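Local coordinates for cytosolic protein (Streptococcus thermophilus, PDB 2QZI), which is of unknown function but folds as a single small DUF1827 domain, an antiparallel sheet with two helices, and binds sodium ions in the crystal, at residues N8-H13 with V29-A34; G35-V40 with I52-R57. All coordinates share one frame; numbering follows the deposited sequence.

Contact 1: residues N8-H13 with V29-A34; sequences NTTWTH and VETYSA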
loop_
_atom_site.group_PDB
_atom_site.type_symbol
_atom_site.label_atom_id
_atom_site.label_comp_id
_atom_site.label_asym_id
_atom_site.label_seq_id
_atom_site.Cartn_x
_atom_site.Cartn_y
_atom_site.Cartn_z
ATOM N N ASN A 8 -10.849 2.142 -4.683
ATOM C CA ASN A 8 -10.877 0.871 -3.959
ATOM C C ASN A 8 -11.380 -0.265 -4.865
ATOM O O ASN A 8 -12.509 -0.255 -5.246
ATOM C CB ASN A 8 -11.779 0.924 -2.691
ATOM C CG ASN A 8 -11.432 -0.222 -1.703
ATOM O OD1 ASN A 8 -11.361 -1.380 -2.102
ATOM N ND2 ASN A 8 -11.114 0.116 -0.449
ATOM N N THR A 9 -10.540 -1.254 -5.175
ATOM C CA THR A 9 -10.948 -2.352 -6.097
ATOM C C THR A 9 -10.986 -3.713 -5.310
ATOM O O THR A 9 -11.070 -4.785 -5.932
ATOM C CB THR A 9 -9.925 -2.483 -7.264
ATOM O OG1 THR A 9 -8.623 -2.598 -6.671
ATOM C CG2 THR A 9 -9.937 -1.277 -8.178
ATOM N N THR A 10 -10.953 -3.654 -3.953
ATOM C CA THR A 10 -10.993 -4.841 -3.081
ATOM C C THR A 10 -12.089 -5.864 -3.460
ATOM O O THR A 10 -11.795 -7.051 -3.582
ATOM C CB THR A 10 -11.045 -4.441 -1.585
ATOM O OG1 THR A 10 -9.965 -3.510 -1.305
ATOM C CG2 THR A 10 -10.815 -5.684 -0.709
ATOM N N TRP A 11 -13.314 -5.393 -3.721
ATOM C CA TRP A 11 -14.393 -6.261 -4.082
ATOM C C TRP A 11 -14.096 -7.221 -5.249
ATOM O O TRP A 11 -14.754 -8.270 -5.352
ATOM C CB TRP A 11 -15.644 -5.420 -4.444
ATOM C CG TRP A 11 -15.445 -4.712 -5.762
ATOM C CD1 TRP A 11 -14.709 -3.565 -6.000
ATOM C CD2 TRP A 11 -15.992 -5.109 -7.029
ATOM N NE1 TRP A 11 -14.757 -3.251 -7.323
ATOM C CE2 TRP A 11 -15.541 -4.169 -7.985
ATOM C CE3 TRP A 11 -16.756 -6.192 -7.445
ATOM C CZ2 TRP A 11 -15.834 -4.281 -9.339
ATOM C CZ3 TRP A 11 -17.100 -6.295 -8.812
ATOM C CH2 TRP A 11 -16.642 -5.332 -9.734
ATOM N N THR A 12 -13.185 -6.866 -6.163
ATOM C CA THR A 12 -12.909 -7.776 -7.274
ATOM C C THR A 12 -11.485 -8.293 -7.112
ATOM O O THR A 12 -10.916 -8.679 -8.098
ATOM C CB THR A 12 -12.907 -7.122 -8.727
ATOM O OG1 THR A 12 -12.752 -5.705 -8.833
ATOM C CG2 THR A 12 -13.339 -7.802 -9.903
ATOM N N HIS A 13 -10.928 -8.338 -5.900
ATOM C CA HIS A 13 -9.627 -8.954 -5.691
ATOM C C HIS A 13 -9.717 -9.899 -4.483
ATOM O O HIS A 13 -8.852 -9.874 -3.606
ATOM C CB HIS A 13 -8.495 -7.900 -5.456
ATOM C CG HIS A 13 -8.008 -7.264 -6.722
ATOM N ND1 HIS A 13 -8.745 -6.341 -7.413
ATOM C CD2 HIS A 13 -6.842 -7.404 -7.409
ATOM C CE1 HIS A 13 -8.121 -6.011 -8.531
ATOM N NE2 HIS A 13 -6.935 -6.600 -8.516
ATOM N N VAL A 29 -6.294 -6.390 4.287
ATOM C CA VAL A 29 -5.766 -6.377 2.942
ATOM C C VAL A 29 -6.753 -5.681 2.024
ATOM O O VAL A 29 -7.929 -6.078 1.908
ATOM C CB VAL A 29 -5.517 -7.786 2.352
ATOM C CG1 VAL A 29 -4.861 -7.668 0.925
ATOM C CG2 VAL A 29 -4.649 -8.706 3.277
ATOM N N GLU A 30 -6.278 -4.641 1.362
ATOM C CA GLU A 30 -7.116 -3.931 0.409
ATOM C C GLU A 30 -6.348 -3.662 -0.863
ATOM O O GLU A 30 -5.120 -3.554 -0.826
ATOM C CB GLU A 30 -7.544 -2.625 1.021
ATOM C CG GLU A 30 -8.131 -2.825 2.372
ATOM C CD GLU A 30 -8.951 -1.661 2.820
ATOM O OE1 GLU A 30 -8.582 -0.505 2.533
ATOM O OE2 GLU A 30 -9.948 -1.912 3.518
ATOM N N THR A 31 -7.052 -3.612 -1.979
ATOM C CA THR A 31 -6.405 -3.263 -3.247
ATOM C C THR A 31 -7.012 -2.005 -3.864
ATOM O O THR A 31 -8.153 -1.718 -3.660
ATOM C CB THR A 31 -6.501 -4.384 -4.288
ATOM O OG1 THR A 31 -7.838 -4.713 -4.447
ATOM C CG2 THR A 31 -5.743 -5.657 -3.869
ATOM N N TYR A 32 -6.184 -1.217 -4.565
ATOM C CA TYR A 32 -6.634 0.021 -5.228
ATOM C C TYR A 32 -5.928 0.182 -6.576
ATOM O O TYR A 32 -4.763 -0.212 -6.740
ATOM C CB TYR A 32 -6.247 1.258 -4.414
ATOM C CG TYR A 32 -6.910 1.369 -3.073
ATOM C CD1 TYR A 32 -7.886 2.323 -2.847
ATOM C CD2 TYR A 32 -6.529 0.512 -1.990
ATOM C CE1 TYR A 32 -8.493 2.430 -1.619
ATOM C CE2 TYR A 32 -7.177 0.601 -0.752
ATOM C CZ TYR A 32 -8.126 1.587 -0.583
ATOM O OH TYR A 32 -8.771 1.711 0.631
ATOM N N SER A 33 -6.658 0.778 -7.516
ATOM C CA SER A 33 -6.141 1.366 -8.727
ATOM C C SER A 33 -5.798 2.847 -8.536
ATOM O O SER A 33 -6.434 3.570 -7.770
ATOM C CB SER A 33 -7.244 1.335 -9.798
ATOM O OG SER A 33 -7.123 0.098 -10.474
ATOM N N ALA A 34 -4.777 3.289 -9.248
ATOM C CA ALA A 34 -4.405 4.675 -9.369
ATOM C C ALA A 34 -4.142 4.801 -10.889
ATOM O O ALA A 34 -3.020 4.790 -11.338
ATOM C CB ALA A 34 -3.160 4.927 -8.488
HETATM O O HOH W 1 -12.128 -2.284 1.342
#

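Contact 2: residues G35-V40 with I52-R57; sequences GNTDVV and ISNKHR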
loop_
_atom_site.group_PDB
_atom_site.type_symbol
_atom_site.label_atom_id
_atom_site.label_comp_id
_atom_site.label_asym_id
_atom_site.label_seq_id
_atom_site.Cartn_x
_atom_site.Cartn_y
_atom_site.Cartn_z
ATOM N N GLY A 35 -5.207 4.846 -11.685
ATOM C CA GLY A 35 -5.092 4.774 -13.156
ATOM C C GLY A 35 -4.676 3.356 -13.526
ATOM O O GLY A 35 -5.369 2.416 -13.167
ATOM N N ASN A 36 -3.543 3.183 -14.208
ATOM C CA ASN A 36 -3.044 1.827 -14.508
ATOM C C ASN A 36 -1.992 1.273 -13.516
ATOM O O ASN A 36 -1.513 0.150 -13.655
ATOM C CB ASN A 36 -2.613 1.656 -15.974
ATOM C CG ASN A 36 -1.688 2.780 -16.481
ATOM O OD1 ASN A 36 -0.853 3.318 -15.763
ATOM N ND2 ASN A 36 -1.836 3.103 -17.754
ATOM N N THR A 37 -1.693 2.076 -12.504
ATOM C CA THR A 37 -0.928 1.677 -11.350
ATOM C C THR A 37 -1.780 0.907 -10.334
ATOM O O THR A 37 -2.948 1.288 -10.021
ATOM C CB THR A 37 -0.250 2.933 -10.712
ATOM O OG1 THR A 37 0.722 3.459 -11.620
ATOM C CG2 THR A 37 0.482 2.600 -9.451
ATOM N N ASP A 38 -1.202 -0.182 -9.808
ATOM C CA ASP A 38 -1.918 -1.011 -8.836
ATOM C C ASP A 38 -1.310 -0.892 -7.449
ATOM O O ASP A 38 -0.115 -0.865 -7.308
ATOM C CB ASP A 38 -1.832 -2.491 -9.163
ATOM C CG ASP A 38 -2.208 -2.810 -10.541
ATOM O OD1 ASP A 38 -3.362 -2.533 -10.921
ATOM O OD2 ASP A 38 -1.290 -3.322 -11.262
ATOM N N VAL A 39 -2.173 -0.885 -6.436
ATOM C CA VAL A 39 -1.758 -0.679 -5.070
ATOM C C VAL A 39 -2.398 -1.803 -4.283
ATOM O O VAL A 39 -3.550 -2.191 -4.550
ATOM C CB VAL A 39 -2.174 0.739 -4.538
ATOM C CG1 VAL A 39 -1.652 1.000 -3.156
ATOM C CG2 VAL A 39 -1.652 1.849 -5.470
ATOM N N VAL A 40 -1.571 -2.369 -3.429
ATOM C CA VAL A 40 -1.975 -3.327 -2.376
ATOM C C VAL A 40 -1.646 -2.696 -1.043
ATOM O O VAL A 40 -0.572 -2.220 -0.862
ATOM C CB VAL A 40 -1.314 -4.736 -2.524
ATOM C CG1 VAL A 40 -1.874 -5.672 -1.447
ATOM C CG2 VAL A 40 -1.725 -5.317 -3.916
ATOM N N ILE A 52 3.206 -0.894 -4.585
ATOM C CA ILE A 52 2.801 -0.010 -5.682
ATOM C C ILE A 52 3.600 -0.453 -6.906
ATOM O O ILE A 52 4.834 -0.553 -6.867
ATOM C CB ILE A 52 3.109 1.466 -5.399
ATOM C CG1 ILE A 52 2.395 1.907 -4.100
ATOM C CG2 ILE A 52 2.792 2.384 -6.634
ATOM C CD1 ILE A 52 3.034 3.179 -3.511
ATOM N N SER A 53 2.869 -0.810 -7.953
ATOM C CA SER A 53 3.472 -1.402 -9.122
ATOM C C SER A 53 2.677 -1.029 -10.378
ATOM O O SER A 53 1.535 -0.621 -10.302
ATOM C CB SER A 53 3.448 -2.919 -8.959
ATOM O OG SER A 53 2.107 -3.331 -8.748
ATOM N N ASN A 54 3.320 -1.162 -11.527
ATOM C CA ASN A 54 2.701 -0.804 -12.784
ATOM C C ASN A 54 3.198 -1.675 -13.925
ATOM O O ASN A 54 4.272 -1.462 -14.407
ATOM C CB ASN A 54 3.007 0.656 -13.095
ATOM C CG ASN A 54 2.123 1.210 -14.226
ATOM O OD1 ASN A 54 1.845 0.533 -15.208
ATOM N ND2 ASN A 54 1.657 2.421 -14.055
ATOM N N LYS A 55 2.409 -2.635 -14.381
ATOM C CA LYS A 55 2.837 -3.618 -15.384
ATOM C C LYS A 55 3.550 -3.016 -16.619
ATOM O O LYS A 55 4.540 -3.584 -17.116
ATOM C CB LYS A 55 1.631 -4.512 -15.768
ATOM C CG LYS A 55 0.945 -5.164 -14.515
ATOM C CD LYS A 55 -0.176 -6.148 -14.843
ATOM C CE LYS A 55 -1.509 -5.425 -15.226
ATOM N NZ LYS A 55 -2.406 -5.173 -14.009
ATOM N N HIS A 56 3.100 -1.841 -17.061
ATOM C CA HIS A 56 3.548 -1.230 -18.329
ATOM C C HIS A 56 4.796 -0.335 -18.223
ATOM O O HIS A 56 5.631 -0.299 -19.139
ATOM C CB HIS A 56 2.405 -0.408 -18.941
ATOM C CG HIS A 56 1.036 -0.960 -18.652
ATOM N ND1 HIS A 56 0.349 -0.684 -17.482
ATOM C CD2 HIS A 56 0.226 -1.771 -19.383
ATOM C CE1 HIS A 56 -0.824 -1.303 -17.507
ATOM N NE2 HIS A 56 -0.929 -1.959 -18.656
ATOM N N ARG A 57 4.929 0.386 -17.112
ATOM C CA ARG A 57 5.900 1.473 -17.027
ATOM C C ARG A 57 6.434 1.572 -15.632
ATOM O O ARG A 57 5.900 0.954 -14.713
ATOM C CB ARG A 57 5.262 2.816 -17.425
ATOM C CG ARG A 57 3.958 3.181 -16.677
ATOM C CD ARG A 57 3.460 4.607 -17.008
ATOM N NE ARG A 57 2.165 4.909 -16.383
ATOM C CZ ARG A 57 1.987 5.177 -15.082
ATOM N NH1 ARG A 57 3.039 5.185 -14.218
ATOM N NH2 ARG A 57 0.752 5.414 -14.629
HETATM O O HOH W 2 -2.057 5.874 -15.113
HETATM O O HOH W 3 0.998 -3.634 -6.531
HETATM O O HOH W 4 1.126 -4.439 -11.106
#

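Contact 1: residues N8-H13 with V29-A34
Thr9 and Thr31 each carry OG1 between the backbone N and the carbonyl carbon (chi1 near 55°), and the two hydroxyls meet across the contact in a hydrogen bond, OG1 to OG1 3.2 Å. In Thr10 the OG1 instead lies anti to the carbonyl carbon, chi1 -52°, beside its own N, where it accepts from Thr31 N, 3.0 Å from Thr31 N to Thr10 OG1. Thr9 N donates to Thr31 O, so both backbone polar atoms of Thr31 are engaged, one by a main chain and one by a side chain. The short edge strand 6-8 ends here: Asn8 and Tyr32 form an antiparallel non-hydrogen-bonded pair, after which the chain leaves the sheet in an Asx turn. Asn8 OD1 takes two donors from Thr10, N at 3.0 Å in the carbonyl plane and OG1 at 2.7 Å, tilted from that plane. Since this OG1 donates to Asn8, it meets Thr31 N as an acceptor, which makes a relay from amide to hydroxyl to amide oxygen. The CG of Asn8 sits over one face of the Tyr32 ring, 3.9 Å from Tyr32 CZ, with amide and ring planes 48° apart. Tyr32 OH donates to Glu30 OE1 and also bonds Lys75, while a water bridges Asn8 ND2 and Glu30 OE2 weakly. Beyond the turn, His13 at the N-cap of helix 14-23 turns one ring face to Thr31 CB, which is offset toward the rim; His13 CB is 3.4 Å from Thr31 OG1. Its ND1 donates to Thr9 O from the opposite face of that carbonyl to Thr12 N. A threonine hydroxyl thus replaces a main-chain carbonyl as partner of Thr31 N where the edge strand turns toward the helix.

Contact 2: residues G35-V40 with I52-R57
Asp38 and Ser53 form an antiparallel hydrogen-bonded pair in the beta hairpin of strands 37-44 and 47-53, near the end away from its connecting turn. Two backbone bonds join them, Asp38 N to Ser53 O at 2.8 Å and Ser53 N to Asp38 O at 3.1 Å. Val39 and Ile52 follow as a non-hydrogen-bonded pair.

Apolar contact lies on the face of Val39 and Ile52, which helix 61-74 covers through Ile67. Thr37 CG2, anti to its backbone N, touches Ile52 CG2 at 3.6 Å. Charge lies on the face of Asp38 and Ser53: Lys55 bends at its outer torsions to bring NZ to 3.5 Å from Asp38 OD2, a long salt bridge with a weak hydrogen bond. One water joins Asp38 OD2 to Ser53 OG.

Amide and guanidinium bonds gather where the strands part. Asn54 CG is anti to the backbone N, chi1 -166°, and ND2 donates to Asn36 OD1 at 3.2 Å from above the carbonyl plane, the two amides turned 65° apart. The same ND2 bonds Thr37 OG1 weakly, and that hydroxyl also pairs with Glu63. On its other branch, Asn54 OD1 closes an Asx turn by accepting from His56 N and from His56 ND1, the latter in the imidazole plane; these two bonds fix which way the amide is flipped. Arg57 extends from CG to NE and crosses Asn36 at about a right angle; its NH2 bonds Asn36 OD1 weakly, and its NH1 forms a salt bridge with Glu63. Asn54 ND2 lies 2.9 Å above the guanidinium plane of Arg57, over its centre, donor against donor and without a hydrogen bond.

From the N terminus, strand 6-8 runs into residues 8-13, the chain continues through helix 14-23, and strand 28-34 returns to close that loop at contact 1. Only then does contact 2 open: residues 35-40 start strand 37-44, and the hairpin closes when 52-57 comes back alongside. The two contacts are therefore in series, neither nested nor crossed. They meet in the sheet, where strands 28-34 and 37-44 are neighbours and Tyr32 O lies 2.7 Å from Val39 N, a probable hydrogen bond. Contact 1 ties the edge strand and the first helix to the sheet; contact 2 closes the hairpin's open end, which helix 61-74 meets.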